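Local coordinates for carboxynorspermidine decarboxylase (Campylobacter jejuni subsp. jejuni 81116, PDB 3N29), which probably removes the carboxyl group of carboxynorspermidine, using pyridoxal-5'-phosphate as cofactor, to give norspermidine, at residues Phe38-Glu50 / Lys369-Asn383. Sequence-based numbering, arbitrary orientation.
Sequences FYEKIQTPAYILE and KIVFLDQIHYTIVKN. With NSD (N-(3-aminopropyl)propane-1,3-diamine), chain D; PLP (pyridoxal-5'-phosphate), chain C.
Tyr47 and Ile380 meet with matching first torsions: in each, the gamma carbon that leads into the contact (CG of Tyr47, chi1 -60°, and CG1 of Ile380) stands anti to its own carbonyl carbon. The chains run antiparallel to each other as they pass, and Ile380 CG1 lies over the ring centre, 3.5 Å from the centroid of the Tyr47 ring and only 7° off the ring normal, a CH-pi contact over the face. Ile376 CD1 flanks the stem of the tyrosine at Tyr47 CB, 4.0 Å away. At the far end of the ring, Asn383 ND2 donates to Tyr47 OH over 3.1 Å; the N-H...O angle of 169° makes this bond nearly straight, and the hydroxyl lies close to the amide plane. The same OH bonds to His305 O, while Asn383 OD1 is held by Arg417 of the second subunit, so the Tyr47 hydroxyl and the Asn383 amide each have a second polar partner.

A separate patch gathers round Lys369. Bends at chi2 and chi4 carry its chain past Thr44 CG2, 3.9 Å from Lys369 CD, and NZ donates a hydrogen bond to Glu40 O over 3.2 Å, from above the carbonyl plane rather than along a lone pair. Val371 CG2 meets Tyr39 CE1 at 3.5 Å, with the two side chains nearly perpendicular. Tyr39 and Glu40 are poorly ordered, which makes this end less well defined than that at Tyr47.

Beyond Ile376 the 369-383 segment enters the active site, where Tyr378 OH donates to PLP O1P (2.6 Å) and Lys382 borders norspermidine. Strand 279-290 pairs antiparallel with both 46-50 and 369-372, and strand 393-397, parallel to 46-50, brings Leu394 against Tyr47 and Ile380.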
loop_
_atom_site.group_PDB
_atom_site.type_symbol
_atom_site.label_atom_id
_atom_site.label_comp_id
_atom_site.label_asym_id
_atom_site.label_seq_id
_atom_site.Cartn_x
_atom_site.Cartn_y
_atom_site.Cartn_z
ATOM N N PHE A 38 -14.041 13.217 21.116
ATOM C CA PHE A 38 -14.389 14.294 20.144
ATOM C C PHE A 38 -13.206 15.012 19.438
ATOM O O PHE A 38 -12.092 15.071 19.966
ATOM C CB PHE A 38 -15.251 15.332 20.821
ATOM C CG PHE A 38 -15.888 16.270 19.868
ATOM C CD1 PHE A 38 -15.311 17.512 19.605
ATOM C CD2 PHE A 38 -17.055 15.903 19.187
ATOM C CE1 PHE A 38 -15.905 18.384 18.691
ATOM C CE2 PHE A 38 -17.641 16.771 18.277
ATOM C CZ PHE A 38 -17.062 18.011 18.031
ATOM N N TYR A 39 -13.508 15.625 18.285
ATOM C CA TYR A 39 -12.551 15.918 17.205
ATOM C C TYR A 39 -11.996 17.359 16.958
ATOM O O TYR A 39 -10.938 17.455 16.361
ATOM C CB TYR A 39 -13.192 15.441 15.871
ATOM C CG TYR A 39 -13.542 13.954 15.784
ATOM C CD1 TYR A 39 -14.495 13.498 14.896
ATOM C CD2 TYR A 39 -12.914 13.001 16.597
ATOM C CE1 TYR A 39 -14.806 12.115 14.796
ATOM C CE2 TYR A 39 -13.228 11.598 16.504
ATOM C CZ TYR A 39 -14.167 11.171 15.603
ATOM O OH TYR A 39 -14.451 9.801 15.492
ATOM N N GLU A 40 -12.653 18.454 17.369
ATOM C CA GLU A 40 -12.258 19.832 16.864
ATOM C C GLU A 40 -10.789 20.323 16.926
ATOM O O GLU A 40 -10.341 20.962 15.963
ATOM C CB GLU A 40 -13.161 20.966 17.455
ATOM C CG GLU A 40 -12.571 22.484 17.361
ATOM C CD GLU A 40 -12.555 23.092 15.916
ATOM O OE1 GLU A 40 -13.646 23.437 15.402
ATOM O OE2 GLU A 40 -11.460 23.239 15.299
ATOM N N LYS A 41 -10.047 20.130 18.019
ATOM C CA LYS A 41 -8.681 20.743 18.097
ATOM C C LYS A 41 -7.556 19.897 17.438
ATOM O O LYS A 41 -6.401 20.338 17.370
ATOM C CB LYS A 41 -8.263 21.120 19.559
ATOM C CG LYS A 41 -8.054 22.661 19.876
ATOM C CD LYS A 41 -6.722 22.920 20.715
ATOM C CE LYS A 41 -6.532 24.375 21.289
ATOM N NZ LYS A 41 -5.581 24.434 22.518
ATOM N N ILE A 42 -7.893 18.713 16.931
ATOM C CA ILE A 42 -6.864 17.779 16.473
ATOM C C ILE A 42 -6.156 18.166 15.174
ATOM O O ILE A 42 -6.690 18.835 14.368
ATOM C CB ILE A 42 -7.386 16.341 16.414
ATOM C CG1 ILE A 42 -8.439 16.158 15.347
ATOM C CG2 ILE A 42 -7.996 15.928 17.787
ATOM C CD1 ILE A 42 -8.533 14.752 14.895
ATOM N N GLN A 43 -4.894 17.802 15.067
ATOM C CA GLN A 43 -4.183 17.853 13.813
ATOM C C GLN A 43 -4.879 16.717 13.010
ATOM O O GLN A 43 -5.080 15.601 13.542
ATOM C CB GLN A 43 -2.706 17.487 14.049
ATOM C CG GLN A 43 -1.544 18.109 13.147
ATOM C CD GLN A 43 -1.321 17.462 11.750
ATOM O OE1 GLN A 43 -1.071 16.231 11.600
ATOM N NE2 GLN A 43 -1.343 18.330 10.707
ATOM N N THR A 44 -5.195 16.982 11.747
ATOM C CA THR A 44 -5.734 15.924 10.867
ATOM C C THR A 44 -4.692 15.682 9.827
ATOM O O THR A 44 -3.887 16.548 9.567
ATOM C CB THR A 44 -7.077 16.332 10.186
ATOM O OG1 THR A 44 -6.896 17.618 9.562
ATOM C CG2 THR A 44 -8.204 16.376 11.236
ATOM N N PRO A 45 -4.652 14.486 9.267
ATOM C CA PRO A 45 -5.586 13.425 9.574
ATOM C C PRO A 45 -5.184 12.580 10.752
ATOM O O PRO A 45 -3.994 12.649 11.223
ATOM C CB PRO A 45 -5.571 12.570 8.293
ATOM C CG PRO A 45 -4.148 12.762 7.785
ATOM C CD PRO A 45 -3.782 14.162 8.139
ATOM N N ALA A 46 -6.136 11.793 11.258
ATOM C CA ALA A 46 -5.822 10.955 12.416
ATOM C C ALA A 46 -6.713 9.708 12.402
ATOM O O ALA A 46 -7.899 9.804 12.188
ATOM C CB ALA A 46 -6.018 11.784 13.814
ATOM N N TYR A 47 -6.184 8.539 12.725
ATOM C CA TYR A 47 -7.031 7.403 13.001
ATOM C C TYR A 47 -7.332 7.455 14.525
ATOM O O TYR A 47 -6.373 7.542 15.309
ATOM C CB TYR A 47 -6.333 6.072 12.739
ATOM C CG TYR A 47 -5.829 5.797 11.307
ATOM C CD1 TYR A 47 -6.647 5.229 10.379
ATOM C CD2 TYR A 47 -4.538 6.149 10.916
ATOM C CE1 TYR A 47 -6.201 4.975 9.102
ATOM C CE2 TYR A 47 -4.086 5.875 9.642
ATOM C CZ TYR A 47 -4.939 5.338 8.714
ATOM O OH TYR A 47 -4.461 5.002 7.423
ATOM N N ILE A 48 -8.588 7.360 14.914
ATOM C CA ILE A 48 -8.970 7.461 16.310
ATOM C C ILE A 48 -9.707 6.213 16.776
ATOM O O ILE A 48 -10.809 5.886 16.327
ATOM C CB ILE A 48 -9.768 8.743 16.568
ATOM C CG1 ILE A 48 -9.031 9.962 16.032
ATOM C CG2 ILE A 48 -10.025 8.879 18.123
ATOM C CD1 ILE A 48 -9.799 11.283 16.274
ATOM N N LEU A 49 -9.026 5.423 17.548
ATOM C CA LEU A 49 -9.639 4.207 18.134
ATOM C C LEU A 49 -10.388 4.567 19.392
ATOM O O LEU A 49 -9.880 5.368 20.191
ATOM C CB LEU A 49 -8.574 3.206 18.431
ATOM C CG LEU A 49 -8.938 1.941 19.241
ATOM C CD1 LEU A 49 -9.654 1.021 18.394
ATOM C CD2 LEU A 49 -7.681 1.235 19.599
ATOM N N GLU A 50 -11.562 3.970 19.575
ATOM C CA GLU A 50 -12.422 4.286 20.703
ATOM C C GLU A 50 -12.352 3.127 21.677
ATOM O O GLU A 50 -12.725 2.025 21.342
ATOM C CB GLU A 50 -13.822 4.609 20.250
ATOM C CG GLU A 50 -13.882 5.839 19.347
ATOM C CD GLU A 50 -15.237 6.032 18.686
ATOM O OE1 GLU A 50 -16.269 6.074 19.410
ATOM O OE2 GLU A 50 -15.286 6.132 17.449
ATOM N N LYS A 369 -14.578 18.780 9.305
ATOM C CA LYS A 369 -13.977 17.476 9.532
ATOM C C LYS A 369 -14.892 16.448 8.824
ATOM O O LYS A 369 -16.152 16.470 9.019
ATOM C CB LYS A 369 -13.921 17.165 11.005
ATOM C CG LYS A 369 -13.156 18.174 11.860
ATOM C CD LYS A 369 -11.694 17.914 11.794
ATOM C CE LYS A 369 -10.965 18.429 12.981
ATOM N NZ LYS A 369 -11.059 19.907 13.078
ATOM N N ILE A 370 -14.266 15.559 8.050
ATOM C CA ILE A 370 -14.907 14.387 7.393
ATOM C C ILE A 370 -14.445 13.130 8.132
ATOM O O ILE A 370 -13.212 12.907 8.360
ATOM C CB ILE A 370 -14.502 14.269 5.983
ATOM C CG1 ILE A 370 -14.797 15.587 5.225
ATOM C CG2 ILE A 370 -15.065 12.999 5.356
ATOM C CD1 ILE A 370 -16.350 15.766 4.970
ATOM N N VAL A 371 -15.407 12.349 8.604
ATOM C CA VAL A 371 -15.131 11.189 9.446
ATOM C C VAL A 371 -15.443 9.919 8.628
ATOM O O VAL A 371 -16.625 9.589 8.332
ATOM C CB VAL A 371 -15.956 11.257 10.759
ATOM C CG1 VAL A 371 -15.718 10.012 11.669
ATOM C CG2 VAL A 371 -15.650 12.576 11.476
ATOM N N PHE A 372 -14.401 9.235 8.198
ATOM C CA PHE A 372 -14.513 7.954 7.494
ATOM C C PHE A 372 -14.682 6.834 8.548
ATOM O O PHE A 372 -13.805 6.587 9.429
ATOM C CB PHE A 372 -13.291 7.698 6.604
ATOM C CG PHE A 372 -13.197 8.630 5.433
ATOM C CD1 PHE A 372 -14.009 8.453 4.346
ATOM C CD2 PHE A 372 -12.362 9.698 5.472
ATOM C CE1 PHE A 372 -13.926 9.387 3.245
ATOM C CE2 PHE A 372 -12.298 10.645 4.438
ATOM C CZ PHE A 372 -13.078 10.462 3.322
ATOM N N LEU A 373 -15.794 6.133 8.412
ATOM C CA LEU A 373 -16.231 5.171 9.458
ATOM C C LEU A 373 -15.480 3.839 9.340
ATOM O O LEU A 373 -15.270 3.332 8.213
ATOM C CB LEU A 373 -17.759 4.932 9.349
ATOM C CG LEU A 373 -18.602 6.183 9.636
ATOM C CD1 LEU A 373 -20.136 5.820 9.471
ATOM C CD2 LEU A 373 -18.362 6.736 11.055
ATOM N N ASP A 374 -15.117 3.256 10.488
ATOM C CA ASP A 374 -14.604 1.878 10.561
ATOM C C ASP A 374 -13.323 1.708 9.827
ATOM O O ASP A 374 -13.213 0.916 8.860
ATOM C CB ASP A 374 -15.642 0.872 10.068
ATOM C CG ASP A 374 -15.246 -0.563 10.361
ATOM O OD1 ASP A 374 -14.469 -0.778 11.349
ATOM O OD2 ASP A 374 -15.767 -1.477 9.633
ATOM N N GLN A 375 -12.326 2.450 10.269
ATOM C CA GLN A 375 -11.050 2.507 9.617
ATOM C C GLN A 375 -9.838 2.134 10.489
ATOM O O GLN A 375 -8.728 2.620 10.232
ATOM C CB GLN A 375 -10.854 3.882 8.980
ATOM C CG GLN A 375 -11.867 4.224 7.847
ATOM C CD GLN A 375 -11.775 3.337 6.684
ATOM O OE1 GLN A 375 -12.786 3.028 6.024
ATOM N NE2 GLN A 375 -10.630 2.813 6.475
ATOM N N ILE A 376 -10.018 1.271 11.456
ATOM C CA ILE A 376 -8.899 0.849 12.275
ATOM C C ILE A 376 -8.333 -0.498 11.842
ATOM O O ILE A 376 -7.161 -0.731 12.059
ATOM C CB ILE A 376 -9.200 0.841 13.834
ATOM C CG1 ILE A 376 -9.845 2.156 14.236
ATOM C CG2 ILE A 376 -7.889 0.609 14.591
ATOM C CD1 ILE A 376 -8.954 3.432 14.100
ATOM N N HIS A 377 -9.141 -1.376 11.232
ATOM C CA HIS A 377 -8.655 -2.746 10.844
ATOM C C HIS A 377 -8.307 -2.742 9.363
ATOM O O HIS A 377 -8.960 -2.025 8.602
ATOM C CB HIS A 377 -9.720 -3.792 11.180
ATOM C CG HIS A 377 -10.997 -3.662 10.391
ATOM N ND1 HIS A 377 -12.081 -2.931 10.811
ATOM C CD2 HIS A 377 -11.366 -4.227 9.211
ATOM C CE1 HIS A 377 -13.062 -3.043 9.924
ATOM N NE2 HIS A 377 -12.627 -3.789 8.921
ATOM N N TYR A 378 -7.185 -3.375 8.982
ATOM C CA TYR A 378 -6.721 -3.481 7.563
ATOM C C TYR A 378 -6.563 -2.102 6.951
ATOM O O TYR A 378 -6.890 -1.869 5.772
ATOM C CB TYR A 378 -7.681 -4.393 6.737
ATOM C CG TYR A 378 -7.584 -5.836 7.198
ATOM C CD1 TYR A 378 -6.548 -6.665 6.734
ATOM C CD2 TYR A 378 -8.476 -6.373 8.098
ATOM C CE1 TYR A 378 -6.423 -7.923 7.100
ATOM C CE2 TYR A 378 -8.343 -7.682 8.546
ATOM C CZ TYR A 378 -7.299 -8.454 8.039
ATOM O OH TYR A 378 -7.178 -9.730 8.418
ATOM N N THR A 379 -6.083 -1.155 7.775
ATOM C CA THR A 379 -5.820 0.187 7.290
ATOM C C THR A 379 -4.389 0.575 7.665
ATOM O O THR A 379 -3.450 0.542 6.858
ATOM C CB THR A 379 -6.791 1.248 7.910
ATOM O OG1 THR A 379 -6.934 1.001 9.353
ATOM C CG2 THR A 379 -8.153 1.179 7.186
ATOM N N ILE A 380 -4.249 0.959 8.922
ATOM C CA ILE A 380 -2.958 1.360 9.508
ATOM C C ILE A 380 -1.858 0.366 9.167
ATOM O O ILE A 380 -0.767 0.757 8.714
ATOM C CB ILE A 380 -3.074 1.525 11.031
ATOM C CG1 ILE A 380 -4.138 2.586 11.374
ATOM C CG2 ILE A 380 -1.726 1.921 11.646
ATOM C CD1 ILE A 380 -4.687 2.436 12.805
ATOM N N VAL A 381 -2.160 -0.919 9.358
ATOM C CA VAL A 381 -1.190 -2.001 9.124
ATOM C C VAL A 381 -0.687 -2.065 7.692
ATOM O O VAL A 381 0.309 -2.763 7.449
ATOM C CB VAL A 381 -1.805 -3.391 9.488
ATOM C CG1 VAL A 381 -2.098 -3.449 11.049
ATOM C CG2 VAL A 381 -3.097 -3.702 8.670
ATOM N N LYS A 382 -1.340 -1.390 6.765
ATOM C CA LYS A 382 -0.931 -1.497 5.393
ATOM C C LYS A 382 -0.910 -0.168 4.692
ATOM O O LYS A 382 -1.026 -0.095 3.440
ATOM C CB LYS A 382 -1.781 -2.506 4.630
ATOM C CG LYS A 382 -3.234 -2.144 4.475
ATOM C CD LYS A 382 -4.039 -3.500 4.178
ATOM C CE LYS A 382 -3.527 -4.437 3.059
ATOM N NZ LYS A 382 -3.820 -3.981 1.655
ATOM N N ASN A 383 -0.775 0.897 5.463
ATOM C CA ASN A 383 -0.714 2.226 4.883
ATOM C C ASN A 383 0.685 2.644 4.435
ATOM O O ASN A 383 1.695 1.925 4.656
ATOM C CB ASN A 383 -1.444 3.266 5.697
ATOM C CG ASN A 383 -0.724 3.687 6.999
ATOM O OD1 ASN A 383 0.419 3.334 7.228
ATOM N ND2 ASN A 383 -1.451 4.462 7.856
HETATM C C1 NSD D . -9.643 -9.965 6.456
HETATM N N1 NSD D . -10.979 -9.977 6.976
HETATM C C2 NSD D . -9.496 -10.762 5.204
HETATM N N2 NSD D . -7.271 -10.382 4.419
HETATM C C3 NSD D . -8.096 -11.191 4.941
HETATM N N3 NSD D . -6.610 -6.104 3.740
HETATM C C4 NSD D . -7.507 -9.192 4.056
HETATM C C5 NSD D . -6.333 -8.448 3.484
HETATM C C6 NSD D . -6.763 -7.172 2.806
HETATM N N1 PLP C . -5.239 -16.470 10.899
HETATM C C2 PLP C . -4.589 -16.514 9.698
HETATM C C2A PLP C . -3.651 -17.654 9.390
HETATM C C3 PLP C . -4.788 -15.435 8.782
HETATM O O3 PLP C . -4.123 -15.447 7.554
HETATM C C4 PLP C . -5.643 -14.364 9.105
HETATM C C4A PLP C . -5.805 -13.206 8.130
HETATM C C5 PLP C . -6.338 -14.378 10.325
HETATM C C6 PLP C . -6.106 -15.458 11.203
HETATM C C5A PLP C . -7.279 -13.264 10.721
HETATM O O4P PLP C . -8.268 -13.046 9.746
HETATM P P PLP C . -9.433 -12.004 9.952
HETATM O O1P PLP C . -8.773 -10.678 10.279
HETATM O O2P PLP C . -10.285 -12.483 11.152
HETATM O O3P PLP C . -10.274 -12.017 8.757
#